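Fucolectin-related protein (Streptococcus pneumoniae, PDB 2WMF) hydrolyses host carbohydrate antigens, probably of the blood-group type, as the catalytic module of a family 98 glycoside hydrolase, probably as part of fucose utilization by the bacterium. Local coordinates at residues Y45-G50 against P80-K85; G52-N57 against E507-A512; D263-A268 against A490-S495; F299-V304 against W514-Y519. All coordinates share one frame; numbering follows the deposited sequence.

Contact 1. Residues Y45-G50 against P80-K85; sequences YGNDNG and PAKVCK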
# COMPACT_ATOMS: atom_id res chain seq x y z
N TYR A 45 -8.64 2.76 -17.28
CA TYR A 45 -10.02 2.26 -17.21
C TYR A 45 -10.72 2.44 -18.56
O TYR A 45 -10.65 3.52 -19.17
CB TYR A 45 -10.80 2.98 -16.10
CG TYR A 45 -10.18 2.69 -14.76
CD1 TYR A 45 -10.62 1.65 -13.98
CD2 TYR A 45 -9.12 3.45 -14.31
CE1 TYR A 45 -10.01 1.37 -12.76
CE2 TYR A 45 -8.50 3.18 -13.09
CZ TYR A 45 -8.95 2.12 -12.32
OH TYR A 45 -8.34 1.84 -11.10
N GLY A 46 -11.40 1.39 -19.01
CA GLY A 46 -12.14 1.42 -20.26
C GLY A 46 -13.31 2.38 -20.25
O GLY A 46 -13.98 2.56 -19.25
N ASN A 47 -13.48 3.07 -21.36
CA ASN A 47 -14.69 3.82 -21.67
C ASN A 47 -15.39 3.11 -22.82
O ASN A 47 -14.75 2.64 -23.75
CB ASN A 47 -14.34 5.27 -22.08
CG ASN A 47 -15.56 6.23 -22.02
OD1 ASN A 47 -16.59 5.90 -21.44
ND2 ASN A 47 -15.42 7.41 -22.59
N ASP A 48 -16.72 3.08 -22.80
CA ASP A 48 -17.49 2.44 -23.90
C ASP A 48 -17.78 3.48 -24.98
O ASP A 48 -18.88 3.52 -25.57
CB ASP A 48 -18.77 1.79 -23.35
CG ASP A 48 -19.67 2.76 -22.61
OD1 ASP A 48 -19.28 3.91 -22.28
OD2 ASP A 48 -20.84 2.37 -22.38
N ASN A 49 -16.79 4.32 -25.24
CA ASN A 49 -16.91 5.58 -25.99
C ASN A 49 -15.52 6.21 -26.24
O ASN A 49 -14.49 5.82 -25.64
CB ASN A 49 -17.76 6.57 -25.18
CG ASN A 49 -18.29 7.70 -26.01
OD1 ASN A 49 -18.86 7.47 -27.09
ND2 ASN A 49 -18.15 8.94 -25.51
N GLY A 50 -15.48 7.19 -27.14
CA GLY A 50 -14.29 8.00 -27.33
C GLY A 50 -13.10 7.15 -27.72
O GLY A 50 -13.25 6.23 -28.53
N PRO A 80 -11.22 -3.02 -17.72
CA PRO A 80 -12.18 -2.74 -18.78
C PRO A 80 -13.30 -1.79 -18.35
O PRO A 80 -13.86 -1.10 -19.20
CB PRO A 80 -12.72 -4.13 -19.16
CG PRO A 80 -12.51 -4.98 -17.92
CD PRO A 80 -11.24 -4.45 -17.31
N ALA A 81 -13.60 -1.75 -17.05
CA ALA A 81 -14.45 -0.69 -16.48
C ALA A 81 -15.75 -0.50 -17.28
O ALA A 81 -16.54 -1.43 -17.35
CB ALA A 81 -13.66 0.63 -16.36
N LYS A 82 -15.94 0.64 -17.95
CA LYS A 82 -17.26 0.95 -18.58
C LYS A 82 -17.55 0.11 -19.83
O LYS A 82 -18.68 0.08 -20.30
CB LYS A 82 -17.37 2.43 -18.94
CG LYS A 82 -17.30 3.39 -17.77
CD LYS A 82 -17.32 4.80 -18.26
CE LYS A 82 -18.72 5.20 -18.78
NZ LYS A 82 -18.67 6.60 -19.33
N VAL A 83 -16.54 -0.58 -20.34
CA VAL A 83 -16.72 -1.52 -21.45
C VAL A 83 -17.55 -2.72 -21.00
O VAL A 83 -18.23 -3.34 -21.82
CB VAL A 83 -15.33 -1.96 -22.02
CG1 VAL A 83 -15.47 -3.13 -23.01
CG2 VAL A 83 -14.65 -0.76 -22.67
N CYS A 84 -17.51 -3.05 -19.70
CA CYS A 84 -18.24 -4.17 -19.17
C CYS A 84 -19.76 -3.91 -19.17
O CYS A 84 -20.22 -2.84 -18.75
CB CYS A 84 -17.81 -4.51 -17.73
SG CYS A 84 -16.04 -4.83 -17.47
N LYS A 85 -20.48 -4.97 -19.50
CA LYS A 85 -21.95 -4.96 -19.59
C LYS A 85 -22.52 -6.26 -19.04
O LYS A 85 -21.98 -7.31 -19.32
CB LYS A 85 -22.40 -4.82 -21.05
CG LYS A 85 -22.01 -3.51 -21.73
CD LYS A 85 -22.59 -2.36 -20.93
CE LYS A 85 -22.57 -1.10 -21.66
NZ LYS A 85 -21.26 -0.55 -21.74

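Contact 2. Residues G52-N57 against E507-A512; sequences GLWWGN and EELELA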
# COMPACT_ATOMS: atom_id res chain seq x y z
N GLY A 52 -11.73 4.95 -25.98
CA GLY A 52 -11.77 3.74 -25.19
C GLY A 52 -11.21 3.82 -23.78
O GLY A 52 -11.10 2.76 -23.13
N LEU A 53 -10.83 5.01 -23.29
CA LEU A 53 -10.34 5.18 -21.87
C LEU A 53 -10.99 6.35 -21.12
O LEU A 53 -11.30 7.40 -21.69
CB LEU A 53 -8.79 5.33 -21.81
CG LEU A 53 -7.94 4.19 -22.36
CD1 LEU A 53 -6.48 4.65 -22.41
CD2 LEU A 53 -8.08 2.91 -21.51
N TRP A 54 -11.22 6.13 -19.83
CA TRP A 54 -11.88 7.09 -18.94
C TRP A 54 -10.85 8.11 -18.41
O TRP A 54 -9.64 7.93 -18.56
CB TRP A 54 -12.57 6.32 -17.82
CG TRP A 54 -13.57 7.10 -17.01
CD1 TRP A 54 -13.55 7.30 -15.66
CD2 TRP A 54 -14.73 7.78 -17.49
NE1 TRP A 54 -14.64 8.04 -15.25
CE2 TRP A 54 -15.38 8.37 -16.36
CE3 TRP A 54 -15.29 7.96 -18.75
CZ2 TRP A 54 -16.55 9.11 -16.47
CZ3 TRP A 54 -16.46 8.71 -18.86
CH2 TRP A 54 -17.06 9.28 -17.73
N TRP A 55 -11.34 9.19 -17.82
CA TRP A 55 -10.50 10.21 -17.15
C TRP A 55 -9.55 10.96 -18.09
O TRP A 55 -8.61 11.61 -17.66
CB TRP A 55 -9.76 9.57 -15.95
CG TRP A 55 -10.65 9.42 -14.74
CD1 TRP A 55 -11.49 10.37 -14.25
CD2 TRP A 55 -10.84 8.26 -13.94
NE1 TRP A 55 -12.16 9.89 -13.15
CE2 TRP A 55 -11.80 8.58 -12.96
CE3 TRP A 55 -10.30 6.97 -13.94
CZ2 TRP A 55 -12.17 7.68 -11.98
CZ3 TRP A 55 -10.72 6.06 -12.99
CH2 TRP A 55 -11.63 6.43 -12.02
N GLY A 56 -9.86 10.93 -19.39
CA GLY A 56 -9.08 11.69 -20.36
C GLY A 56 -7.67 11.19 -20.61
O GLY A 56 -6.86 11.90 -21.18
N ASN A 57 -7.39 9.97 -20.17
CA ASN A 57 -6.04 9.45 -20.25
C ASN A 57 -5.80 8.64 -21.52
O ASN A 57 -6.74 8.20 -22.20
CB ASN A 57 -5.79 8.60 -18.98
CG ASN A 57 -5.73 9.44 -17.70
OD1 ASN A 57 -5.40 10.62 -17.76
ND2 ASN A 57 -6.00 8.82 -16.54
N GLU A 507 -20.32 14.15 -14.54
CA GLU A 507 -19.94 14.89 -13.35
C GLU A 507 -18.57 14.46 -12.85
O GLU A 507 -17.79 15.29 -12.36
CB GLU A 507 -20.97 14.75 -12.21
CG GLU A 507 -22.32 15.42 -12.51
CD GLU A 507 -23.31 14.58 -13.31
OE1 GLU A 507 -23.00 13.43 -13.82
OE2 GLU A 507 -24.46 15.10 -13.44
N GLU A 508 -18.29 13.16 -12.98
CA GLU A 508 -16.98 12.63 -12.55
C GLU A 508 -15.91 13.20 -13.46
O GLU A 508 -14.78 13.57 -13.00
CB GLU A 508 -16.96 11.10 -12.49
CG GLU A 508 -15.56 10.59 -12.04
CD GLU A 508 -15.54 9.13 -11.70
OE1 GLU A 508 -15.92 8.33 -12.57
OE2 GLU A 508 -15.14 8.78 -10.56
N LEU A 509 -16.20 13.25 -14.76
CA LEU A 509 -15.24 13.87 -15.69
C LEU A 509 -15.01 15.37 -15.40
O LEU A 509 -13.89 15.83 -15.49
CB LEU A 509 -15.65 13.67 -17.13
CG LEU A 509 -15.69 12.25 -17.65
CD1 LEU A 509 -16.14 12.30 -19.13
CD2 LEU A 509 -14.30 11.56 -17.49
N GLU A 510 -16.06 16.10 -15.00
CA GLU A 510 -15.90 17.51 -14.58
C GLU A 510 -14.91 17.64 -13.45
O GLU A 510 -14.00 18.51 -13.49
CB GLU A 510 -17.26 18.20 -14.22
CG GLU A 510 -17.04 19.61 -13.59
CD GLU A 510 -18.30 20.26 -12.97
OE1 GLU A 510 -18.13 21.31 -12.29
OE2 GLU A 510 -19.42 19.71 -13.14
N LEU A 511 -15.06 16.77 -12.43
CA LEU A 511 -14.11 16.76 -11.32
C LEU A 511 -12.68 16.48 -11.81
O LEU A 511 -11.73 17.16 -11.41
CB LEU A 511 -14.51 15.74 -10.25
CG LEU A 511 -13.63 15.64 -9.02
CD1 LEU A 511 -13.43 17.03 -8.34
CD2 LEU A 511 -14.15 14.56 -8.02
N ALA A 512 -12.57 15.50 -12.70
CA ALA A 512 -11.24 15.09 -13.27
C ALA A 512 -10.62 16.28 -14.06
O ALA A 512 -9.40 16.54 -14.02
CB ALA A 512 -11.37 13.85 -14.15
O HOH W 1 -12.78 12.27 -11.34

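Contact 3. Residues D263-A268 against A490-S495; sequences DMRSYA and AMWALS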
# COMPACT_ATOMS: atom_id res chain seq x y z
N ASP A 263 -18.96 13.26 -0.93
CA ASP A 263 -19.20 13.05 -2.35
C ASP A 263 -17.91 12.56 -3.02
O ASP A 263 -16.98 12.15 -2.29
CB ASP A 263 -19.91 14.25 -3.06
CG ASP A 263 -19.12 15.55 -3.07
OD1 ASP A 263 -17.87 15.53 -3.20
OD2 ASP A 263 -19.78 16.63 -2.94
N MET A 264 -17.86 12.52 -4.35
CA MET A 264 -16.65 12.00 -5.03
C MET A 264 -15.41 12.77 -4.61
O MET A 264 -14.31 12.22 -4.64
CB MET A 264 -16.78 12.01 -6.57
CG MET A 264 -17.73 10.98 -7.09
SD MET A 264 -17.75 10.86 -8.88
CE MET A 264 -18.73 12.34 -9.22
N ARG A 265 -15.55 14.03 -4.20
CA ARG A 265 -14.39 14.78 -3.76
C ARG A 265 -13.68 14.09 -2.56
O ARG A 265 -12.49 14.30 -2.31
CB ARG A 265 -14.80 16.21 -3.46
CG ARG A 265 -15.16 16.96 -4.69
CD ARG A 265 -15.64 18.36 -4.40
NE ARG A 265 -16.99 18.35 -3.84
CZ ARG A 265 -17.78 19.43 -3.75
NH1 ARG A 265 -17.32 20.62 -4.10
NH2 ARG A 265 -19.01 19.31 -3.28
N SER A 266 -14.42 13.28 -1.81
CA SER A 266 -13.85 12.50 -0.71
C SER A 266 -12.74 11.56 -1.18
O SER A 266 -11.74 11.37 -0.46
CB SER A 266 -14.95 11.74 0.06
OG SER A 266 -15.96 12.62 0.58
N TYR A 267 -12.86 10.98 -2.37
CA TYR A 267 -11.77 10.09 -2.80
C TYR A 267 -10.52 10.85 -3.23
O TYR A 267 -9.45 10.24 -3.47
CB TYR A 267 -12.22 9.07 -3.86
CG TYR A 267 -12.61 9.56 -5.24
CD1 TYR A 267 -11.78 10.37 -6.01
CD2 TYR A 267 -13.79 9.05 -5.86
CE1 TYR A 267 -12.15 10.75 -7.32
CE2 TYR A 267 -14.15 9.42 -7.17
CZ TYR A 267 -13.35 10.27 -7.90
OH TYR A 267 -13.69 10.58 -9.21
N ALA A 268 -10.63 12.18 -3.33
CA ALA A 268 -9.51 13.06 -3.62
C ALA A 268 -9.03 13.84 -2.39
O ALA A 268 -8.31 14.84 -2.50
CB ALA A 268 -9.88 14.02 -4.82
N ALA A 490 -10.16 24.37 -1.63
CA ALA A 490 -10.68 24.88 -2.90
C ALA A 490 -11.62 23.88 -3.59
O ALA A 490 -12.70 24.23 -4.08
CB ALA A 490 -9.56 25.29 -3.84
N MET A 491 -11.22 22.61 -3.61
CA MET A 491 -12.01 21.61 -4.28
C MET A 491 -13.39 21.48 -3.58
O MET A 491 -14.45 21.38 -4.24
CB MET A 491 -11.26 20.26 -4.26
CG MET A 491 -12.04 19.11 -4.88
SD MET A 491 -11.10 17.58 -4.85
CE MET A 491 -10.82 17.44 -3.07
N TRP A 492 -13.36 21.52 -2.24
CA TRP A 492 -14.60 21.38 -1.46
C TRP A 492 -15.50 22.59 -1.56
O TRP A 492 -16.68 22.46 -1.26
CB TRP A 492 -14.29 21.02 0.00
CG TRP A 492 -13.96 19.56 0.15
CD1 TRP A 492 -12.73 18.99 0.34
CD2 TRP A 492 -14.89 18.48 0.03
NE1 TRP A 492 -12.85 17.61 0.37
CE2 TRP A 492 -14.17 17.28 0.18
CE3 TRP A 492 -16.27 18.42 -0.18
CZ2 TRP A 492 -14.78 16.04 0.10
CZ3 TRP A 492 -16.87 17.19 -0.26
CH2 TRP A 492 -16.13 16.01 -0.08
N ALA A 493 -14.95 23.73 -1.98
CA ALA A 493 -15.71 24.99 -2.14
C ALA A 493 -16.49 25.09 -3.45
O ALA A 493 -17.33 25.97 -3.60
CB ALA A 493 -14.79 26.24 -1.90
N LEU A 494 -16.24 24.19 -4.40
CA LEU A 494 -16.84 24.28 -5.72
C LEU A 494 -18.34 24.02 -5.65
O LEU A 494 -18.78 23.16 -4.89
CB LEU A 494 -16.24 23.20 -6.65
CG LEU A 494 -14.73 23.19 -6.90
CD1 LEU A 494 -14.39 22.00 -7.86
CD2 LEU A 494 -14.30 24.49 -7.50
N SER A 495 -19.09 24.72 -6.48
CA SER A 495 -20.49 24.41 -6.72
C SER A 495 -20.63 23.20 -7.63
O SER A 495 -19.76 22.96 -8.48
CB SER A 495 -21.17 25.61 -7.40
OG SER A 495 -21.20 26.73 -6.55
O HOH W 2 -20.92 21.38 -4.39

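Contact 4. Residues F299-V304 against W514-Y519; sequences FMTNDV and WISKNY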
# COMPACT_ATOMS: atom_id res chain seq x y z
N PHE A 299 -3.37 8.93 -9.55
CA PHE A 299 -2.53 8.74 -10.73
C PHE A 299 -2.52 9.91 -11.69
O PHE A 299 -1.55 10.65 -11.72
CB PHE A 299 -2.89 7.41 -11.44
CG PHE A 299 -2.02 7.08 -12.63
CD1 PHE A 299 -0.63 7.37 -12.64
CD2 PHE A 299 -2.58 6.45 -13.74
CE1 PHE A 299 0.16 7.05 -13.74
CE2 PHE A 299 -1.81 6.14 -14.84
CZ PHE A 299 -0.43 6.43 -14.84
N MET A 300 -3.62 10.13 -12.42
CA MET A 300 -3.56 11.03 -13.60
C MET A 300 -4.99 11.33 -14.07
O MET A 300 -5.85 10.47 -14.04
CB MET A 300 -2.76 10.32 -14.71
CG MET A 300 -2.24 11.12 -15.81
SD MET A 300 -1.10 10.14 -16.87
CE MET A 300 -2.18 8.92 -17.58
N THR A 301 -5.21 12.56 -14.54
CA THR A 301 -6.37 12.89 -15.36
C THR A 301 -5.86 13.74 -16.52
O THR A 301 -4.91 14.56 -16.39
CB THR A 301 -7.50 13.64 -14.59
OG1 THR A 301 -7.04 14.94 -14.21
CG2 THR A 301 -8.01 12.77 -13.32
N ASN A 302 -6.48 13.53 -17.67
CA ASN A 302 -6.12 14.24 -18.91
C ASN A 302 -4.61 14.17 -19.20
O ASN A 302 -3.98 15.12 -19.72
CB ASN A 302 -6.61 15.69 -18.84
CG ASN A 302 -8.11 15.78 -18.80
OD1 ASN A 302 -8.80 14.93 -19.38
ND2 ASN A 302 -8.63 16.77 -18.08
N ASP A 303 -4.04 12.99 -18.90
CA ASP A 303 -2.61 12.72 -19.03
C ASP A 303 -1.68 13.64 -18.23
O ASP A 303 -0.47 13.70 -18.46
CB ASP A 303 -2.22 12.70 -20.53
CG ASP A 303 -2.57 11.38 -21.22
OD1 ASP A 303 -2.86 10.38 -20.55
OD2 ASP A 303 -2.51 11.34 -22.48
N VAL A 304 -2.24 14.29 -17.20
CA VAL A 304 -1.49 15.12 -16.27
C VAL A 304 -1.38 14.40 -14.92
O VAL A 304 -2.39 14.23 -14.22
CB VAL A 304 -2.18 16.46 -16.03
CG1 VAL A 304 -1.34 17.36 -15.08
CG2 VAL A 304 -2.42 17.16 -17.40
N TRP A 514 -11.30 19.53 -13.58
CA TRP A 514 -10.91 20.52 -12.59
C TRP A 514 -9.55 20.14 -11.98
O TRP A 514 -8.66 20.98 -11.77
CB TRP A 514 -12.01 20.64 -11.51
CG TRP A 514 -11.72 21.73 -10.54
CD1 TRP A 514 -12.10 23.04 -10.66
CD2 TRP A 514 -10.96 21.63 -9.34
NE1 TRP A 514 -11.64 23.77 -9.61
CE2 TRP A 514 -10.93 22.95 -8.77
CE3 TRP A 514 -10.30 20.58 -8.67
CZ2 TRP A 514 -10.26 23.23 -7.59
CZ3 TRP A 514 -9.62 20.88 -7.50
CH2 TRP A 514 -9.61 22.19 -6.97
N ILE A 515 -9.41 18.86 -11.64
CA ILE A 515 -8.15 18.37 -11.06
C ILE A 515 -6.99 18.69 -11.99
O ILE A 515 -5.94 19.15 -11.54
CB ILE A 515 -8.25 16.82 -10.74
CG1 ILE A 515 -9.06 16.63 -9.44
CG2 ILE A 515 -6.84 16.18 -10.62
CD1 ILE A 515 -9.46 15.11 -9.15
N SER A 516 -7.15 18.42 -13.27
CA SER A 516 -6.03 18.61 -14.21
C SER A 516 -5.60 20.06 -14.39
O SER A 516 -4.48 20.32 -14.85
CB SER A 516 -6.35 18.00 -15.59
OG SER A 516 -7.31 18.77 -16.31
N LYS A 517 -6.49 21.00 -14.05
CA LYS A 517 -6.21 22.42 -14.20
C LYS A 517 -6.01 23.20 -12.91
O LYS A 517 -5.57 24.38 -12.94
CB LYS A 517 -7.33 23.05 -15.00
CG LYS A 517 -7.56 22.46 -16.37
CD LYS A 517 -6.47 22.92 -17.34
CE LYS A 517 -6.71 22.41 -18.76
NZ LYS A 517 -6.96 20.91 -18.82
N ASN A 518 -6.33 22.58 -11.77
CA ASN A 518 -6.23 23.28 -10.48
C ASN A 518 -5.27 22.47 -9.62
O ASN A 518 -4.07 22.77 -9.58
CB ASN A 518 -7.60 23.43 -9.84
CG ASN A 518 -8.50 24.38 -10.60
OD1 ASN A 518 -8.63 25.54 -10.19
ND2 ASN A 518 -9.09 23.92 -11.69
N TYR A 519 -5.79 21.45 -8.95
CA TYR A 519 -4.95 20.62 -8.07
C TYR A 519 -3.61 20.22 -8.68
O TYR A 519 -2.55 20.40 -8.05
CB TYR A 519 -5.78 19.40 -7.63
CG TYR A 519 -4.99 18.31 -6.93
CD1 TYR A 519 -4.22 18.60 -5.82
CD2 TYR A 519 -5.16 16.98 -7.27
CE1 TYR A 519 -3.51 17.61 -5.13
CE2 TYR A 519 -4.45 15.98 -6.59
CZ TYR A 519 -3.62 16.29 -5.52
OH TYR A 519 -2.92 15.30 -4.83

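Contact 1. Residues Y45-G50 against P80-K85
Lys82 reaches across to Gly46 and Asn47 where two neighbouring loops of the (beta/alpha)8 (TIM) barrel meet, the one that follows strand 39-45 and the one that follows strand 74-79. Its backbone N donates to Gly46 O at 3.0 Å, approaching from above the carbonyl plane. From there the side chain runs beside that of Asn47 in the same direction, and a bend at chi3 brings NZ onto Asn47 OD1. The Asn47 CB starts away from the 80-85 loop; with CG anti to the backbone N (chi1 -163°), the amide swings back so that Asn47 OD1 meets Lys82 NZ at 3.0 Å, 26° from the carbonyl plane. Trp504 O is a second acceptor for the same NZ, so this charge ties both barrel loops to a later part of the chain.

Asp48 crosses the Lys82 chain obliquely. Its OD1 stays 4.0 Å from Lys82 NZ, too far for a salt bridge although the charges should still attract. OD2 forms the salt bridge instead, with Lys85, whose chain folds back through bends at chi2 and chi4 and also gives a weak bond to Lys82 O.

Deeper in, packing and a CA-H...O contact take over. Ala81 CB makes an apolar contact at the edge of the Tyr45 ring, and Val83 CG2 lies against Asn47 O at 3.6 Å. Gly46 comes so near the other loop that its CA lies 3.2 Å from Pro80 O. On the exposed side, Lys85 NZ meets Asp48 OD2 on its anti side, 3.0 Å away and 29° out of the carboxylate plane.

Contact 2. Residues G52-N57 against E507-A512
Trp54 and Trp55 meet Glu508, Leu509 and Ala512 on one side of helix 506-517. Polar contacts centre on Glu508, extended from the helix with CG anti to its backbone N (chi1 180°). Its OE1 receives the indole N-H of Trp54 (NE1 to OE1 3.0 Å, 157° at the hydrogen), which comes from above the carboxylate plane. Trp504 N also donates to OE1, and OE2 is bonded to Tyr267 OH, so both oxygens of this buried carboxylate are satisfied. Glu508 OE2 also lies at the edge of the second indole, 3.5 Å from Trp55 CZ2. That indole takes a less direct route to the helix: Trp55 NE1 donates to a water at 3.1 Å, which in turn donates to Glu508 O.

Apolar contacts flank these bonds. Leu509 lies over one face of Trp54, its CD2 3.4 Å from the centroid of the six-membered ring and only 10° off the normal, a CH-pi contact, while its CG approaches Trp54 CH2 at 3.3 Å. Trp55 is met at its edge, where Ala512 CB comes to 3.5 Å from Trp55 CD1. The two indoles also touch each other, with Trp54 CD1 over the centre of the Trp55 ring.

The tryptophans begin a type I' beta turn, Trp54 to Asn57, in a beta-alpha loop of the (beta/alpha)8 barrel, packed here on helix 506-517 of the C-terminal region.

Contact 3. Residues D263-A268 against A490-S495
Arg265 drives its side chain between Met491 and Trp492 to reach backbone oxygens near the end of helix 489-493, so that the loop between helices 245-249 and 272-283 of the family 98 region meets the C-terminal region. Arg265 NH1 carries two bonds, to Met491 O and Leu494 O, each 3.0 Å. The first uses a lone pair in the carbonyl plane; the second is tilted 25° from the plane of the Leu494 carbonyl. NH2 reaches Leu494 O through a water.

The guanidinium also forms a side-on salt bridge with Asp263: Arg265 NE donates to Asp263 OD1 at 3.0 Å and Arg265 NH2 to Asp263 OD2 at 2.8 Å, both through syn lone pairs. The anti lone pair of OD1 takes Arg265 N, closing an Asx turn. All three guanidinium nitrogens have acceptors. Trp492 NE1 bonds to Ser269 OG, and Ser266 OG to Tyr252 O.

Arg265 CB stands 3.6 Å from the centroid of the Trp492 six-membered ring, a CH-pi contact, and Trp492 CE3 faces the guanidinium, planes 29° apart. Met491 SD packs on Ala268 CB.

Paired with Asp263, the buried arginine probably keeps its positive charge, and the carbonyls by the helix end would favour it.

Contact 4. Residues F299-V304 against W514-Y519
Asn302 reaches from a tight turn to Ser516 on the last part of helix 506-517. Its CB points toward the helix and lies 4.0 Å from Ser516 CB. With CG anti to the carbonyl carbon (chi1 -65°), the amide is carried on toward the serine: CG is still 4.0 Å from Ser516 OG, but ND2 closes to 3.0 Å and donates a nearly straight hydrogen bond, 161° at the hydrogen, with the hydroxyl oxygen in the amide plane. The same ND2 also bonds to Asn513 OD1. Ser516 OG itself donates to Asn513 O, one turn back, and receives a weak bond from Lys517 NZ.

Beside this bond, Thr301 OG1 comes to 3.4 Å from Ser516 CB and 3.8 Å from Ile515 CG2. Its polar partner is Ala512 O, so the threonine hydroxyl bonds to the helix backbone while resting against these side chains. Val304 makes a looser contact, CG2 being 4.4 Å from Ser516 CB.

Both Asn302 and Asp303 have positive phi, and Val304 N bonds to Thr301 O. The result is a type I' turn joining the short strands 300-301 and 304-305: a beta-hairpin with a two-residue type I' loop, whose tip docks on a helix of the C-terminal region.

How the contacts relate
Contacts 2 and 4 share helix 506-517 and lie closest, their centres about 9 Å apart; a probable hydrogen bond from Asn302 N to Trp55 O (2.9 Å) joins their turns. Contacts 1 and 2 have centres about 12 Å apart, segment 45-50 belonging to the same loop as 52-57, whereas contact 3, its centre about 15 Å from that of contact 2, uses the preceding helix 489-493. Glu508 OE2 and Tyr267 OH, 2.7 Å apart, bridge contacts 2 and 3. Along the chain, contact 1 closes before contacts 3 and 4 open, and its segments alternate with those of contact 2. Through contacts 2, 3 and 4, a touching set, loops of the barrel region meet the C-terminal region.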